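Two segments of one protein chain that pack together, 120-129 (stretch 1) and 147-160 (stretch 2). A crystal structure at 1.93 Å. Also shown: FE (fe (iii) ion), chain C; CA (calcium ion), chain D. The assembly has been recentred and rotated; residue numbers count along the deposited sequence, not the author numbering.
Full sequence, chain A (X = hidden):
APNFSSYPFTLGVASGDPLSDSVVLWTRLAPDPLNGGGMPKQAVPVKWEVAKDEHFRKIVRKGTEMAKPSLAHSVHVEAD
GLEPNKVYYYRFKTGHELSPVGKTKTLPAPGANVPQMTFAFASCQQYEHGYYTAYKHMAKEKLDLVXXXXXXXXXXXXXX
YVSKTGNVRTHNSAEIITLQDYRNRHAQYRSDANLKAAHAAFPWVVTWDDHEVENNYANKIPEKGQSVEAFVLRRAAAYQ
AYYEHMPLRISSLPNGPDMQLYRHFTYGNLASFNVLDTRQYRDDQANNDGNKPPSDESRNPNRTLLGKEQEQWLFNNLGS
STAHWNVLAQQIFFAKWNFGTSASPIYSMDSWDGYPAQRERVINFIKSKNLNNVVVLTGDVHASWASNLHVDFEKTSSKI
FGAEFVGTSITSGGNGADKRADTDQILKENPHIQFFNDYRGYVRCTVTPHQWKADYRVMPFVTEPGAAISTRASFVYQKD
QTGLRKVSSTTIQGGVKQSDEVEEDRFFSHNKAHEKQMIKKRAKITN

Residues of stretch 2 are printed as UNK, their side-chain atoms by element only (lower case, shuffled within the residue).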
# COMPACT_ATOMS: atom_id res chain seq x y z
N ALA A 120 9.44 0.18 5.97
CA ALA A 120 9.37 0.68 4.62
C ALA A 120 7.89 0.69 4.24
O ALA A 120 7.10 -0.07 4.82
CB ALA A 120 10.14 -0.20 3.64
N PHE A 121 7.53 1.55 3.29
CA PHE A 121 6.19 1.48 2.69
C PHE A 121 6.25 1.57 1.19
O PHE A 121 7.12 2.22 0.59
CB PHE A 121 5.18 2.45 3.34
CG PHE A 121 5.43 3.90 3.09
CD1 PHE A 121 4.85 4.53 2.01
CD2 PHE A 121 6.18 4.66 3.99
CE1 PHE A 121 5.01 5.88 1.79
CE2 PHE A 121 6.34 6.03 3.79
CZ PHE A 121 5.78 6.64 2.69
N ALA A 122 5.31 0.86 0.57
CA ALA A 122 5.30 0.69 -0.86
C ALA A 122 3.87 0.76 -1.39
O ALA A 122 2.92 0.53 -0.65
CB ALA A 122 5.89 -0.69 -1.18
N SER A 123 3.74 1.05 -2.67
CA SER A 123 2.45 0.97 -3.37
C SER A 123 2.71 0.82 -4.84
O SER A 123 3.83 1.04 -5.31
CB SER A 123 1.65 2.26 -3.11
OG SER A 123 2.29 3.35 -3.72
N CYS A 124 1.67 0.45 -5.60
CA CYS A 124 1.63 0.67 -7.05
C CYS A 124 2.69 -0.10 -7.85
O CYS A 124 3.72 0.44 -8.34
CB CYS A 124 1.60 2.17 -7.39
SG CYS A 124 0.08 3.07 -6.78
N GLN A 125 2.39 -1.37 -8.06
CA GLN A 125 3.33 -2.29 -8.68
C GLN A 125 2.82 -2.93 -9.97
O GLN A 125 2.89 -4.14 -10.14
CB GLN A 125 3.74 -3.36 -7.67
CG GLN A 125 2.62 -4.16 -7.02
CD GLN A 125 3.01 -4.75 -5.72
OE1 GLN A 125 3.78 -4.14 -4.95
NE2 GLN A 125 2.47 -5.93 -5.42
N GLN A 126 2.36 -2.09 -10.90
CA GLN A 126 1.83 -2.56 -12.18
C GLN A 126 2.86 -3.54 -12.78
O GLN A 126 3.97 -3.16 -13.13
CB GLN A 126 1.57 -1.39 -13.14
CG GLN A 126 0.26 -1.45 -13.93
CD GLN A 126 0.25 -2.50 -15.06
OE1 GLN A 126 0.82 -3.55 -14.91
NE2 GLN A 126 -0.41 -2.20 -16.19
N TYR A 127 2.49 -4.80 -12.87
CA TYR A 127 3.39 -5.88 -13.30
C TYR A 127 3.95 -5.65 -14.67
O TYR A 127 5.13 -5.98 -14.96
CB TYR A 127 2.62 -7.21 -13.24
CG TYR A 127 3.36 -8.48 -13.60
CD1 TYR A 127 4.07 -9.20 -12.63
CD2 TYR A 127 3.30 -9.00 -14.89
CE1 TYR A 127 4.71 -10.39 -12.95
CE2 TYR A 127 3.95 -10.18 -15.21
CZ TYR A 127 4.65 -10.86 -14.25
OH TYR A 127 5.30 -12.04 -14.59
N GLU A 128 3.14 -5.04 -15.53
CA GLU A 128 3.54 -4.85 -16.91
C GLU A 128 4.54 -3.71 -17.10
O GLU A 128 5.24 -3.67 -18.12
CB GLU A 128 2.31 -4.52 -17.77
CG GLU A 128 1.17 -5.54 -17.69
CD GLU A 128 0.03 -5.15 -18.63
OE1 GLU A 128 -0.47 -3.97 -18.56
OE2 GLU A 128 -0.33 -6.00 -19.48
N HIS A 129 4.58 -2.78 -16.14
CA HIS A 129 5.36 -1.55 -16.32
C HIS A 129 6.85 -1.69 -15.99
O HIS A 129 7.65 -0.85 -16.40
CB HIS A 129 4.74 -0.41 -15.52
CG HIS A 129 3.44 0.05 -16.09
ND1 HIS A 129 2.82 1.22 -15.70
CD2 HIS A 129 2.65 -0.49 -17.05
CE1 HIS A 129 1.69 1.36 -16.39
NE2 HIS A 129 1.57 0.33 -17.21
N UNK A 147 4.74 -1.76 5.18
CA UNK A 147 3.36 -1.38 4.83
C UNK A 147 3.16 -1.38 3.33
O UNK A 147 3.99 -0.89 2.58
c UNK A 147 3.98 0.65 7.54
c UNK A 147 3.03 0.06 5.29
c UNK A 147 2.91 0.21 6.77
c UNK A 147 1.71 -0.05 7.40
c UNK A 147 1.58 0.09 8.76
c UNK A 147 3.85 0.81 8.92
c UNK A 147 2.65 0.53 9.52
N UNK A 148 2.06 -1.95 2.87
CA UNK A 148 1.66 -1.76 1.50
C UNK A 148 0.38 -0.93 1.50
O UNK A 148 -0.55 -1.20 2.25
c UNK A 148 1.58 -2.95 -0.72
c UNK A 148 2.58 -3.19 -1.58
n UNK A 148 2.15 -2.83 -2.83
n UNK A 148 0.54 -2.45 -1.47
c UNK A 148 0.91 -2.39 -2.73
c UNK A 148 1.49 -3.09 0.77
N UNK A 149 0.37 0.12 0.68
CA UNK A 149 -0.69 1.14 0.73
C UNK A 149 -1.63 1.12 -0.48
O UNK A 149 -2.44 2.04 -0.65
c UNK A 149 0.16 2.39 3.36
c UNK A 149 -0.08 2.54 0.84
c UNK A 149 0.83 2.77 2.05
c UNK A 149 1.32 4.23 2.05
N UNK A 150 -1.49 0.10 -1.33
CA UNK A 150 -2.50 -0.18 -2.39
C UNK A 150 -1.93 -0.38 -3.78
O UNK A 150 -0.74 -0.17 -4.03
N UNK A 151 -2.83 -0.75 -4.71
CA UNK A 151 -2.51 -1.13 -6.05
C UNK A 151 -1.44 -2.23 -6.01
O UNK A 151 -0.47 -2.19 -6.74
c UNK A 151 -2.09 0.05 -6.90
c UNK A 151 -3.22 1.06 -7.16
o UNK A 151 -2.94 2.07 -7.87
o UNK A 151 -4.33 0.88 -6.63
N UNK A 152 -1.66 -3.20 -5.14
CA UNK A 152 -0.84 -4.40 -5.09
C UNK A 152 -1.00 -5.26 -6.35
O UNK A 152 -0.04 -5.92 -6.76
c UNK A 152 -1.20 -5.20 -3.86
c UNK A 152 1.54 -7.34 -2.22
o UNK A 152 2.21 -9.60 -2.62
c UNK A 152 -0.40 -7.57 -4.21
c UNK A 152 0.43 -8.65 -3.90
c UNK A 152 1.39 -8.54 -2.91
c UNK A 152 -0.28 -6.35 -3.55
c UNK A 152 0.69 -6.25 -2.54
N UNK A 153 -2.21 -5.29 -6.92
CA UNK A 153 -2.43 -5.78 -8.28
C UNK A 153 -3.14 -4.70 -9.09
O UNK A 153 -3.66 -3.75 -8.50
c UNK A 153 -3.31 -7.06 -8.34
c UNK A 153 -5.77 -7.85 -8.21
c UNK A 153 -2.64 -8.21 -7.58
c UNK A 153 -4.73 -6.78 -7.81
N UNK A 154 -3.11 -4.84 -10.42
CA UNK A 154 -3.92 -4.05 -11.33
C UNK A 154 -4.83 -5.05 -12.08
O UNK A 154 -4.47 -6.23 -12.23
c UNK A 154 -2.20 0.37 -11.30
c UNK A 154 -2.81 -0.73 -11.92
c UNK A 154 -1.36 -2.22 -10.72
c UNK A 154 -2.40 -2.03 -11.66
c UNK A 154 -1.18 0.15 -10.37
c UNK A 154 -0.74 -1.15 -10.10
c UNK A 154 -3.08 -3.22 -12.31
o UNK A 154 -0.55 1.20 -9.77
N UNK A 155 -5.96 -4.55 -12.56
CA UNK A 155 -7.06 -5.38 -13.07
C UNK A 155 -7.09 -5.55 -14.57
O UNK A 155 -7.87 -6.38 -15.09
c UNK A 155 -8.38 -2.25 -12.91
o UNK A 155 -8.95 -1.20 -13.31
o UNK A 155 -7.37 -2.23 -12.16
c UNK A 155 -8.39 -4.80 -12.57
c UNK A 155 -8.92 -3.60 -13.39
N UNK A 156 -6.29 -4.77 -15.27
CA UNK A 156 -6.36 -4.67 -16.71
C UNK A 156 -6.03 -5.95 -17.48
O UNK A 156 -5.40 -6.86 -16.97
c UNK A 156 -5.10 -1.57 -15.67
c UNK A 156 -5.83 -2.19 -16.68
c UNK A 156 -6.59 0.28 -15.68
c UNK A 156 -6.95 -1.54 -17.19
c UNK A 156 -7.32 -0.30 -16.71
c UNK A 156 -5.48 -0.34 -15.18
c UNK A 156 -5.44 -3.56 -17.20
o UNK A 156 -6.97 1.51 -15.19
N UNK A 157 -6.55 -6.00 -18.71
CA UNK A 157 -6.05 -6.91 -19.73
C UNK A 157 -4.73 -6.38 -20.26
O UNK A 157 -4.23 -5.35 -19.80
N UNK A 158 -4.16 -7.08 -21.24
CA UNK A 158 -2.87 -6.67 -21.78
C UNK A 158 -3.00 -5.51 -22.77
O UNK A 158 -4.04 -5.36 -23.41
c UNK A 158 -4.56 -8.41 -21.72
c UNK A 158 -2.37 -7.95 -22.46
c UNK A 158 -3.56 -8.68 -22.81
N UNK A 159 -1.96 -4.70 -22.88
CA UNK A 159 -1.94 -3.57 -23.81
C UNK A 159 -3.06 -2.56 -23.56
O UNK A 159 -3.62 -1.99 -24.51
o UNK A 159 -1.39 -6.24 -26.01
n UNK A 159 0.25 -4.79 -25.46
c UNK A 159 -2.04 -4.05 -25.27
c UNK A 159 -1.03 -5.12 -25.61
N UNK A 160 -3.44 -2.38 -22.31
CA UNK A 160 -4.49 -1.42 -22.00
C UNK A 160 -3.90 -0.22 -21.29
O UNK A 160 -3.93 0.91 -21.82
o UNK A 160 -7.54 -3.71 -20.06
o UNK A 160 -7.77 -4.97 -21.87
c UNK A 160 -6.43 -3.02 -22.06
c UNK A 160 -7.31 -3.96 -21.27
c UNK A 160 -5.60 -2.08 -21.20
FE FE C . -1.23 2.86 -8.91
CA CA D . -4.47 3.79 -6.86
O HOH W 1 -2.55 -3.22 -19.63
O HOH W 2 0.59 -5.11 -21.82
O HOH W 3 -2.63 3.23 -5.16

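Position 147 carries one carbon and then a ring of six carbons, with no oxygen. Its backbone N donates to Ala-120 O (2.9 Å), and its CB lies 3.8 Å from Phe-121 CB. It is Phe-147.

Position 148 has one carbon leading to a five-membered ring of three carbons and two nitrogens. One face of the ring lies against Ala-122 O and Ser-123 N. This is His-148. Its NE2 donates to Gln-125 OE1 at 3.0 Å.

Position 149 has four carbons, forked at the second, and its N donates to Ala-122 O (2.9 Å). It is Leu-149. Its CD1 packs 3.5 Å from Phe-121 CD1.

Position 150 has no side-chain atoms, so it is Gly-150. Its N donates to His-148 ND1 (3.3 Å), and its O accepts from Cys-124 N (2.9 Å).

Position 151 has two carbons, the second carrying two oxygens. One oxygen lies near Cys-124 SG. It is Asp-151. OD2 binds both iron (2.1 Å) and calcium (2.5 Å), bridging the two metals. The backbone O accepts from Gln-125 N (3.3 Å).

Position 152 has a six-carbon ring bearing one oxygen, on a single carbon. Gln-125 NE2 lies over one ring face and donates to the backbone O of the same position (2.8 Å). It is Tyr-152.

Position 153 has four carbons, forked at the first, with one arm two carbons long, without contact to stretch 1. It is Ile-153.

Position 154 is another six-carbon ring with one oxygen. Gln-126 CG sits over its face, 3.6 Å from the centroid. It is Tyr-154, whose OH binds iron at 2.0 Å.

Position 155 has three carbons, the third carrying two oxygens, and does not reach stretch 1. It is Glu-155.

Position 156 has a six-carbon ring with one oxygen, also without contact. It is Tyr-156.

Position 157 has no side chain: Gly-157. Water 1 links its O to Glu-128 OE1.

Position 158 has three carbons closing onto the backbone N. It is Pro-158, with CA 3.5 Å from Glu-128 OE2.

Position 159 has two carbons, the second carrying one oxygen and one nitrogen. It is Asn-159. Water 2 joins its N to Glu-128 OE2.

Position 160 has three carbons, the third with two oxygens. It is Glu-160. Its OE1 accepts from Gly-157 N (2.8 Å).

The contact starts as a parallel strand pair and continues as loop hydrogen bonds. Cys-124, Asp-151 and Tyr-154 then tie both stretches to one iron, and waters extend the contact to Glu-128.

Stretch 2, residues 147-160: FHLGDYIYEYGPNE
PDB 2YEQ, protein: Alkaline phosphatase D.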